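Local coordinates for protein putative polyketide synthase (PDB 6HP2) that includes the O-methyltransferase domain of a modular polyketide synthase, which binds S-adenosyl-L-homocysteine, and probably takes part in making the antibiotic bacillaene, at residues 58-63 with 255-260; 137-142 with 146-151; 321-324 with 328-331. One frame throughout, in Å; residues are numbered along the deposited sequence.

Interaction 1: residues 58-63 with 255-260; sequences SMSRVI and EQYIKH
Arg61 lies over one face of the Tyr257 ring in a cation-pi stack that joins the N-terminal turn of helix 59-64 to the short helix 254-258. The guanidinium rests nearly flat, its centre 4.4 Å from that of the Tyr257 ring, with the planes 26° apart; it is displaced so that its CZ sits off-centre, towards CD1. A CH-pi contact reinforces the stack from the same side chain: Arg61 CG stands 3.9 Å from the Tyr257 ring centroid and only 3.6 Å from Tyr257 CZ. With CG beside the backbone N (chi1 -80°) and the chain extended as far as NE, the arginine crosses the ring at a slant, CG over the face near CZ and the guanidinium near CD1. Tyr257 has CG anti to its own backbone N (chi1 173°), which carries the ring toward helix 59-64 and under Arg61.

The polar contacts run beside the stack. Ser58 is the N-cap of helix 59-64: its OG takes a weak capping bond from Arg61 N, 3.3 Å, and a second weak bond from Arg61 NH1, 3.0 Å, in the plane of the guanidinium. The same hydroxyl is hydrogen-bonded to Asp251, whose other carboxylate oxygen holds Ser60 OG, while Arg61 NH2 forms a salt bridge with Asp253. Asp251 thus bridges the two hydroxyls, while Asp253, with Ser58 OG, restrains the guanidinium. On the far flank Met59 packs on helices 70-88 and 263-281. Ser60 OG also approaches the Tyr257 ring obliquely, 3.5 Å from its CD2.

Interaction 2: residues 137-142 with 146-151; sequences QRIAQK and ARAKIF
Arg147 NH1 is gripped by two carbonyls, Ala114 O and Ile120 O, one residue before Ala148, whose CB meets Ile139 on the neighbouring helix. The contact belongs to a beta-alpha-beta crossover of the Rossmann-like methyltransferase fold, in which strand 121-126, helix 129-141 and strand 148-152 follow one another and the last strand lies at the border of the sheet. Residues 137-141 of the helix run nearly antiparallel to residues 148-151 of the strand, at 165°, their short axes 8.7 Å apart at closest approach.

Ile139 supplies the helix side of the interface. Its CG1 lies beside the backbone N (chi1 -74°) and its outer chain is extended, which drives CD1 between the strand's two inward side chains: CD1 sits 3.8 Å from Ala148 CB and 3.9 Å from Ile150 CD1. The small alanine lets the methyl come down almost to the main chain, 3.7 Å from Ala148 C. Around this apolar patch Ile111 and Val110 of helix 108-116 pack on Ile139 and Ala148 respectively, and Ile150 leans on Thr126, a residue of the S-adenosyl-L-homocysteine site. A hydrogen bond from Asn136 ND2 to Ile150 O also ties strand to helix. The other branch of Ile139, CG2, lies against the strand backbone, 3.6 Å from Ala148 O.

Interaction 3: residues 321-324 with 328-331; sequences AEMI and YIPY
Met323 and Ile329 carry most of this contact, where the chain leaving helix 316-326 turns back beside its last turns. Met323 CG is anti to the backbone N (chi1 -178°), and the thioether then bends at its third torsion (81°), which folds CE back so that CG, SD and CE lie across the CG1-CD1 arm of the isoleucine. The two side chains cross at about a right angle: Met323 CG touches Ile329 CG1 at 3.8 Å, and the terminal Met323 CE reaches Ile329 CD1 at 3.9 Å, with SD between them 4.1 Å from Ile329 CG1. Gln85 of helix 70-88 packs against both side chains, and Val86 and Cys89 add to the cover of Met323.

Tyr328 takes part through its backbone, its carbonyl O lying 3.9 Å from Met323 CG. Its ring turns away, with Pro330 CD over one face and OH hydrogen-bonded to Glu91 O. The turn itself is held by Ser326 OG, hydrogen-bonded to both Met323 O and Tyr328 N. Direction therefore comes from the serine and the backbone, whereas the thioether and isoleucine add nondirectional van der Waals contact that depends on close fit.

The three contacts are separate, their centres 28 to 34 Å apart. Nearest atoms of interactions 2 and 3 are about 11 Å apart, those of interactions 1 and 2 about 13 Å, and those of 1 and 3 about 18 Å. Shared helices connect them: 70-88 packs against Met59 of segment 58-63 and Met323 of interaction 3, and 108-116 against Ile139 of interaction 2 and Tyr331 of segment 328-331. Interaction 2 is second-shell to the cofactor pocket: the Ile150 side chain lies about 4 Å from that of ligand-binding Thr126 and about 9 Å from bound S-adenosyl-L-homocysteine. In interaction 3, Ile329 is about 9 Å, side chain to side chain, from ligand-binding Arg84. Interaction 1 lies away from the site.

Interaction 1: residues 58-63 with 255-260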
loop_
_atom_site.group_PDB
_atom_site.type_symbol
_atom_site.label_atom_id
_atom_site.label_comp_id
_atom_site.label_asym_id
_atom_site.label_seq_id
_atom_site.Cartn_x
_atom_site.Cartn_y
_atom_site.Cartn_z
ATOM N N SER A 58 -19.992 -0.545 -10.802
ATOM C CA SER A 58 -19.518 0.821 -10.665
ATOM C C SER A 58 -18.854 0.961 -9.312
ATOM O O SER A 58 -19.542 0.984 -8.273
ATOM C CB SER A 58 -20.673 1.815 -10.786
ATOM O OG SER A 58 -20.258 3.097 -10.365
ATOM N N MET A 59 -17.527 1.056 -9.326
ATOM C CA MET A 59 -16.770 1.173 -8.095
ATOM C C MET A 59 -17.165 2.422 -7.330
ATOM O O MET A 59 -17.227 2.384 -6.111
ATOM C CB MET A 59 -15.265 1.185 -8.386
ATOM C CG MET A 59 -14.406 1.222 -7.133
ATOM S SD MET A 59 -14.582 -0.352 -6.204
ATOM C CE MET A 59 -13.628 -1.441 -7.259
ATOM N N SER A 60 -17.414 3.546 -8.020
ATOM C CA SER A 60 -17.750 4.781 -7.310
ATOM C C SER A 60 -19.067 4.624 -6.544
ATOM O O SER A 60 -19.212 5.137 -5.437
ATOM C CB SER A 60 -17.844 5.963 -8.299
ATOM O OG SER A 60 -18.775 5.692 -9.318
ATOM N N ARG A 61 -20.062 3.962 -7.147
ATOM C CA ARG A 61 -21.323 3.710 -6.439
ATOM C C ARG A 61 -21.098 2.855 -5.197
ATOM O O ARG A 61 -21.599 3.161 -4.113
ATOM C CB ARG A 61 -22.293 3.031 -7.370
ATOM C CG ARG A 61 -22.980 4.008 -8.336
ATOM C CD ARG A 61 -23.887 3.294 -9.322
ATOM N NE ARG A 61 -24.493 4.235 -10.262
ATOM C CZ ARG A 61 -23.858 4.781 -11.297
ATOM N NH1 ARG A 61 -22.583 4.496 -11.530
ATOM N NH2 ARG A 61 -24.499 5.620 -12.100
ATOM N N VAL A 62 -20.274 1.820 -5.325
ATOM C CA VAL A 62 -20.049 0.892 -4.230
ATOM C C VAL A 62 -19.265 1.544 -3.099
ATOM O O VAL A 62 -19.571 1.320 -1.920
ATOM C CB VAL A 62 -19.323 -0.359 -4.754
ATOM C CG1 VAL A 62 -18.956 -1.236 -3.597
ATOM C CG2 VAL A 62 -20.224 -1.081 -5.740
ATOM N N ILE A 63 -18.220 2.316 -3.439
ATOM C CA ILE A 63 -17.376 2.932 -2.431
ATOM C C ILE A 63 -18.095 4.088 -1.760
ATOM O O ILE A 63 -17.957 4.296 -0.552
ATOM C CB ILE A 63 -16.043 3.389 -3.044
ATOM C CG1 ILE A 63 -15.222 2.192 -3.515
ATOM C CG2 ILE A 63 -15.292 4.222 -2.032
ATOM C CD1 ILE A 63 -14.907 1.187 -2.420
ATOM N N GLU A 255 -17.771 10.314 -14.025
ATOM C CA GLU A 255 -17.663 11.765 -14.005
ATOM C C GLU A 255 -19.041 12.405 -13.906
ATOM O O GLU A 255 -19.235 13.355 -13.140
ATOM C CB GLU A 255 -16.928 12.253 -15.249
ATOM C CG GLU A 255 -15.525 11.685 -15.382
ATOM C CD GLU A 255 -14.616 12.549 -16.230
ATOM O OE1 GLU A 255 -14.934 12.766 -17.419
ATOM O OE2 GLU A 255 -13.589 13.024 -15.699
ATOM N N GLN A 256 -20.018 11.876 -14.653
ATOM C CA GLN A 256 -21.405 12.297 -14.495
ATOM C C GLN A 256 -21.926 11.956 -13.106
ATOM O O GLN A 256 -22.569 12.787 -12.443
ATOM C CB GLN A 256 -22.277 11.630 -15.561
ATOM C CG GLN A 256 -22.214 12.284 -16.927
ATOM C CD GLN A 256 -22.976 13.597 -16.968
ATOM O OE1 GLN A 256 -24.183 13.639 -16.718
ATOM N NE2 GLN A 256 -22.274 14.679 -17.279
ATOM N N TYR A 257 -21.664 10.730 -12.653
ATOM C CA TYR A 257 -22.227 10.264 -11.394
ATOM C C TYR A 257 -21.838 11.184 -10.246
ATOM O O TYR A 257 -22.699 11.643 -9.493
ATOM C CB TYR A 257 -21.774 8.825 -11.104
ATOM C CG TYR A 257 -22.192 8.329 -9.724
ATOM C CD1 TYR A 257 -23.510 8.124 -9.423
ATOM C CD2 TYR A 257 -21.237 8.041 -8.739
ATOM C CE1 TYR A 257 -23.909 7.686 -8.167
ATOM C CE2 TYR A 257 -21.608 7.584 -7.498
ATOM C CZ TYR A 257 -22.970 7.426 -7.208
ATOM O OH TYR A 257 -23.387 6.982 -5.966
ATOM N N ILE A 258 -20.544 11.489 -10.108
ATOM C CA ILE A 258 -20.107 12.225 -8.936
ATOM C C ILE A 258 -20.557 13.682 -8.979
ATOM O O ILE A 258 -20.592 14.335 -7.933
ATOM C CB ILE A 258 -18.580 12.133 -8.745
ATOM C CG1 ILE A 258 -17.852 12.783 -9.898
ATOM C CG2 ILE A 258 -18.133 10.640 -8.579
ATOM C CD1 ILE A 258 -16.376 12.991 -9.614
ATOM N N LYS A 259 -20.924 14.206 -10.150
ATOM C CA LYS A 259 -21.485 15.558 -10.210
ATOM C C LYS A 259 -22.890 15.643 -9.626
ATOM O O LYS A 259 -23.439 16.760 -9.485
ATOM C CB LYS A 259 -21.528 16.061 -11.654
ATOM C CG LYS A 259 -20.172 16.345 -12.260
ATOM C CD LYS A 259 -20.294 17.531 -13.231
ATOM C CE LYS A 259 -19.457 17.320 -14.479
ATOM N NZ LYS A 259 -20.032 16.244 -15.332
ATOM N N HIS A 260 -23.521 14.496 -9.368
ATOM C CA HIS A 260 -24.806 14.441 -8.684
ATOM C C HIS A 260 -24.666 14.062 -7.216
ATOM O O HIS A 260 -25.641 13.630 -6.599
ATOM C CB HIS A 260 -25.725 13.455 -9.390
ATOM C CG HIS A 260 -26.149 13.902 -10.750
ATOM N ND1 HIS A 260 -25.365 13.723 -11.872
ATOM C CD2 HIS A 260 -27.274 14.534 -11.169
ATOM C CE1 HIS A 260 -25.999 14.215 -12.926
ATOM N NE2 HIS A 260 -27.157 14.710 -12.527
#

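Interaction 2: residues 137-142 with 146-151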
loop_
_atom_site.group_PDB
_atom_site.type_symbol
_atom_site.label_atom_id
_atom_site.label_comp_id
_atom_site.label_asym_id
_atom_site.label_seq_id
_atom_site.Cartn_x
_atom_site.Cartn_y
_atom_site.Cartn_z
ATOM N N GLN A 137 -8.851 3.376 19.369
ATOM C CA GLN A 137 -10.100 2.905 19.970
ATOM C C GLN A 137 -10.358 1.448 19.601
ATOM O O GLN A 137 -10.749 0.649 20.449
ATOM C CB GLN A 137 -11.292 3.771 19.531
ATOM C CG GLN A 137 -11.295 5.159 20.078
ATOM C CD GLN A 137 -12.422 6.006 19.500
ATOM O OE1 GLN A 137 -13.348 5.482 18.883
ATOM N NE2 GLN A 137 -12.329 7.325 19.677
ATOM N N ARG A 138 -10.102 1.070 18.346
ATOM C CA ARG A 138 -10.307 -0.313 17.950
ATOM C C ARG A 138 -9.252 -1.214 18.569
ATOM O O ARG A 138 -9.539 -2.356 18.896
ATOM C CB ARG A 138 -10.279 -0.442 16.411
ATOM C CG ARG A 138 -11.459 0.264 15.742
ATOM C CD ARG A 138 -11.424 0.132 14.236
ATOM N NE ARG A 138 -12.530 0.837 13.589
ATOM C CZ ARG A 138 -12.675 0.947 12.276
ATOM N NH1 ARG A 138 -11.784 0.399 11.470
ATOM N NH2 ARG A 138 -13.705 1.609 11.771
ATOM N N ILE A 139 -8.032 -0.732 18.717
ATOM C CA ILE A 139 -7.041 -1.501 19.452
ATOM C C ILE A 139 -7.546 -1.776 20.858
ATOM O O ILE A 139 -7.416 -2.888 21.388
ATOM C CB ILE A 139 -5.697 -0.762 19.475
ATOM C CG1 ILE A 139 -5.021 -0.858 18.083
ATOM C CG2 ILE A 139 -4.808 -1.324 20.568
ATOM C CD1 ILE A 139 -3.780 -0.040 17.957
ATOM N N ALA A 140 -8.087 -0.757 21.507
ATOM C CA ALA A 140 -8.581 -0.925 22.870
ATOM C C ALA A 140 -9.738 -1.906 22.932
ATOM O O ALA A 140 -9.782 -2.785 23.801
ATOM C CB ALA A 140 -8.981 0.451 23.409
ATOM N N GLN A 141 -10.695 -1.761 22.016
ATOM C CA GLN A 141 -11.898 -2.576 22.060
ATOM C C GLN A 141 -11.566 -4.043 21.859
ATOM O O GLN A 141 -12.294 -4.914 22.352
ATOM C CB GLN A 141 -12.901 -2.098 21.008
ATOM C CG GLN A 141 -13.490 -0.740 21.338
ATOM C CD GLN A 141 -14.169 -0.079 20.161
ATOM O OE1 GLN A 141 -14.381 -0.704 19.116
ATOM N NE2 GLN A 141 -14.502 1.199 20.314
ATOM N N LYS A 142 -10.464 -4.333 21.175
ATOM C CA LYS A 142 -10.005 -5.707 20.976
ATOM C C LYS A 142 -8.966 -6.128 22.019
ATOM O O LYS A 142 -8.407 -7.232 21.933
ATOM C CB LYS A 142 -9.453 -5.866 19.534
ATOM C CG LYS A 142 -10.587 -5.720 18.507
ATOM C CD LYS A 142 -10.137 -5.300 17.151
ATOM C CE LYS A 142 -9.876 -6.500 16.275
ATOM N NZ LYS A 142 -11.083 -7.314 15.996
ATOM N N ALA A 146 -1.337 -3.837 24.613
ATOM C CA ALA A 146 0.017 -4.168 25.035
ATOM C C ALA A 146 0.916 -4.508 23.865
ATOM O O ALA A 146 2.142 -4.586 24.029
ATOM C CB ALA A 146 0.032 -5.354 26.020
ATOM N N ARG A 147 0.348 -4.696 22.688
ATOM C CA ARG A 147 1.167 -5.080 21.532
ATOM C C ARG A 147 0.941 -4.256 20.275
ATOM O O ARG A 147 1.695 -4.401 19.311
ATOM C CB ARG A 147 0.930 -6.543 21.188
ATOM C CG ARG A 147 1.482 -7.475 22.239
ATOM C CD ARG A 147 1.340 -8.904 21.803
ATOM N NE ARG A 147 -0.050 -9.321 21.631
ATOM C CZ ARG A 147 -0.655 -9.507 20.466
ATOM N NH1 ARG A 147 0.020 -9.327 19.299
ATOM N NH2 ARG A 147 -1.914 -9.956 20.454
ATOM N N ALA A 148 -0.049 -3.401 20.249
ATOM C CA ALA A 148 -0.328 -2.587 19.057
ATOM C C ALA A 148 -0.564 -1.169 19.519
ATOM O O ALA A 148 -1.230 -0.971 20.543
ATOM C CB ALA A 148 -1.534 -3.085 18.318
ATOM N N LYS A 149 0.030 -0.203 18.803
ATOM C CA LYS A 149 -0.121 1.185 19.183
ATOM C C LYS A 149 -0.017 2.036 17.921
ATOM O O LYS A 149 0.855 1.804 17.069
ATOM C CB LYS A 149 0.922 1.626 20.195
ATOM C CG LYS A 149 0.649 3.019 20.776
ATOM C CD LYS A 149 1.693 3.408 21.814
ATOM C CE LYS A 149 1.323 4.712 22.517
ATOM N NZ LYS A 149 2.260 5.045 23.628
ATOM N N ILE A 150 -0.887 3.043 17.818
ATOM C CA ILE A 150 -0.869 3.940 16.661
ATOM C C ILE A 150 -0.555 5.355 17.115
ATOM O O ILE A 150 -1.085 5.822 18.131
ATOM C CB ILE A 150 -2.206 3.895 15.904
ATOM C CG1 ILE A 150 -2.328 2.517 15.251
ATOM C CG2 ILE A 150 -2.269 5.019 14.876
ATOM C CD1 ILE A 150 -3.739 2.175 14.794
ATOM N N PHE A 151 0.306 6.030 16.371
ATOM C CA PHE A 151 0.770 7.379 16.715
ATOM C C PHE A 151 0.312 8.368 15.630
ATOM O O PHE A 151 0.363 8.057 14.457
ATOM C CB PHE A 151 2.309 7.462 16.811
ATOM C CG PHE A 151 2.925 6.451 17.720
ATOM C CD1 PHE A 151 3.298 5.220 17.231
ATOM C CD2 PHE A 151 3.182 6.754 19.031
ATOM C CE1 PHE A 151 3.878 4.266 18.059
ATOM C CE2 PHE A 151 3.770 5.808 19.888
ATOM C CZ PHE A 151 4.139 4.561 19.380
#

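Interaction 3: residues 321-324 with 328-331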
loop_
_atom_site.group_PDB
_atom_site.type_symbol
_atom_site.label_atom_id
_atom_site.label_comp_id
_atom_site.label_asym_id
_atom_site.label_seq_id
_atom_site.Cartn_x
_atom_site.Cartn_y
_atom_site.Cartn_z
ATOM N N ALA A 321 -0.910 -16.247 -9.136
ATOM C CA ALA A 321 -0.964 -17.678 -9.427
ATOM C C ALA A 321 0.174 -18.432 -8.731
ATOM O O ALA A 321 0.006 -19.583 -8.294
ATOM C CB ALA A 321 -0.932 -17.872 -10.941
ATOM N N GLU A 322 1.339 -17.803 -8.633
ATOM C CA GLU A 322 2.453 -18.412 -7.900
ATOM C C GLU A 322 2.093 -18.561 -6.428
ATOM O O GLU A 322 2.327 -19.587 -5.811
ATOM C CB GLU A 322 3.721 -17.564 -8.049
ATOM C CG GLU A 322 4.961 -18.128 -7.334
ATOM C CD GLU A 322 6.110 -17.139 -7.263
ATOM O OE1 GLU A 322 7.228 -17.506 -7.648
ATOM O OE2 GLU A 322 5.918 -16.001 -6.799
ATOM N N MET A 323 1.539 -17.522 -5.825
ATOM C CA MET A 323 1.074 -17.634 -4.440
ATOM C C MET A 323 0.088 -18.770 -4.235
ATOM O O MET A 323 0.252 -19.595 -3.329
ATOM C CB MET A 323 0.457 -16.292 -3.992
ATOM C CG MET A 323 0.017 -16.328 -2.584
ATOM S SD MET A 323 -0.827 -14.825 -2.051
ATOM C CE MET A 323 -2.399 -15.277 -2.746
ATOM N N ILE A 324 -0.964 -18.816 -5.034
ATOM C CA ILE A 324 -1.958 -19.881 -4.890
ATOM C C ILE A 324 -1.318 -21.251 -5.071
ATOM O O ILE A 324 -1.597 -22.193 -4.318
ATOM C CB ILE A 324 -3.115 -19.655 -5.882
ATOM C CG1 ILE A 324 -3.868 -18.363 -5.508
ATOM C CG2 ILE A 324 -4.035 -20.851 -5.930
ATOM C CD1 ILE A 324 -4.862 -17.929 -6.566
ATOM N N TYR A 328 1.030 -21.104 0.333
ATOM C CA TYR A 328 1.508 -20.382 1.506
ATOM C C TYR A 328 0.991 -18.952 1.467
ATOM O O TYR A 328 1.422 -18.136 0.625
ATOM C CB TYR A 328 3.024 -20.388 1.562
ATOM C CG TYR A 328 3.573 -19.629 2.748
ATOM C CD1 TYR A 328 3.368 -20.089 4.068
ATOM C CD2 TYR A 328 4.355 -18.544 2.560
ATOM C CE1 TYR A 328 3.905 -19.423 5.140
ATOM C CE2 TYR A 328 4.930 -17.878 3.619
ATOM C CZ TYR A 328 4.700 -18.326 4.920
ATOM O OH TYR A 328 5.211 -17.624 5.976
ATOM N N ILE A 329 0.105 -18.634 2.406
ATOM C CA ILE A 329 -0.586 -17.340 2.375
ATOM C C ILE A 329 -0.673 -16.912 3.827
ATOM O O ILE A 329 -1.681 -17.173 4.473
ATOM C CB ILE A 329 -1.980 -17.418 1.738
ATOM C CG1 ILE A 329 -1.897 -17.936 0.331
ATOM C CG2 ILE A 329 -2.645 -15.981 1.685
ATOM C CD1 ILE A 329 -3.240 -18.239 -0.343
ATOM N N PRO A 330 0.353 -16.295 4.407
ATOM C CA PRO A 330 0.348 -16.100 5.879
ATOM C C PRO A 330 -0.489 -14.911 6.375
ATOM O O PRO A 330 -0.785 -14.829 7.584
ATOM C CB PRO A 330 1.834 -15.846 6.212
ATOM C CG PRO A 330 2.397 -15.278 4.929
ATOM C CD PRO A 330 1.639 -15.989 3.797
ATOM N N TYR A 331 -0.852 -13.979 5.513
ATOM C CA TYR A 331 -1.497 -12.746 5.977
ATOM C C TYR A 331 -1.978 -11.930 4.798
ATOM O O TYR A 331 -1.244 -11.816 3.836
ATOM C CB TYR A 331 -0.504 -11.886 6.799
ATOM C CG TYR A 331 -1.210 -10.619 7.220
ATOM C CD1 TYR A 331 -2.049 -10.591 8.314
ATOM C CD2 TYR A 331 -1.056 -9.484 6.473
ATOM C CE1 TYR A 331 -2.741 -9.426 8.638
ATOM C CE2 TYR A 331 -1.750 -8.324 6.764
ATOM C CZ TYR A 331 -2.599 -8.306 7.837
ATOM O OH TYR A 331 -3.281 -7.159 8.094
#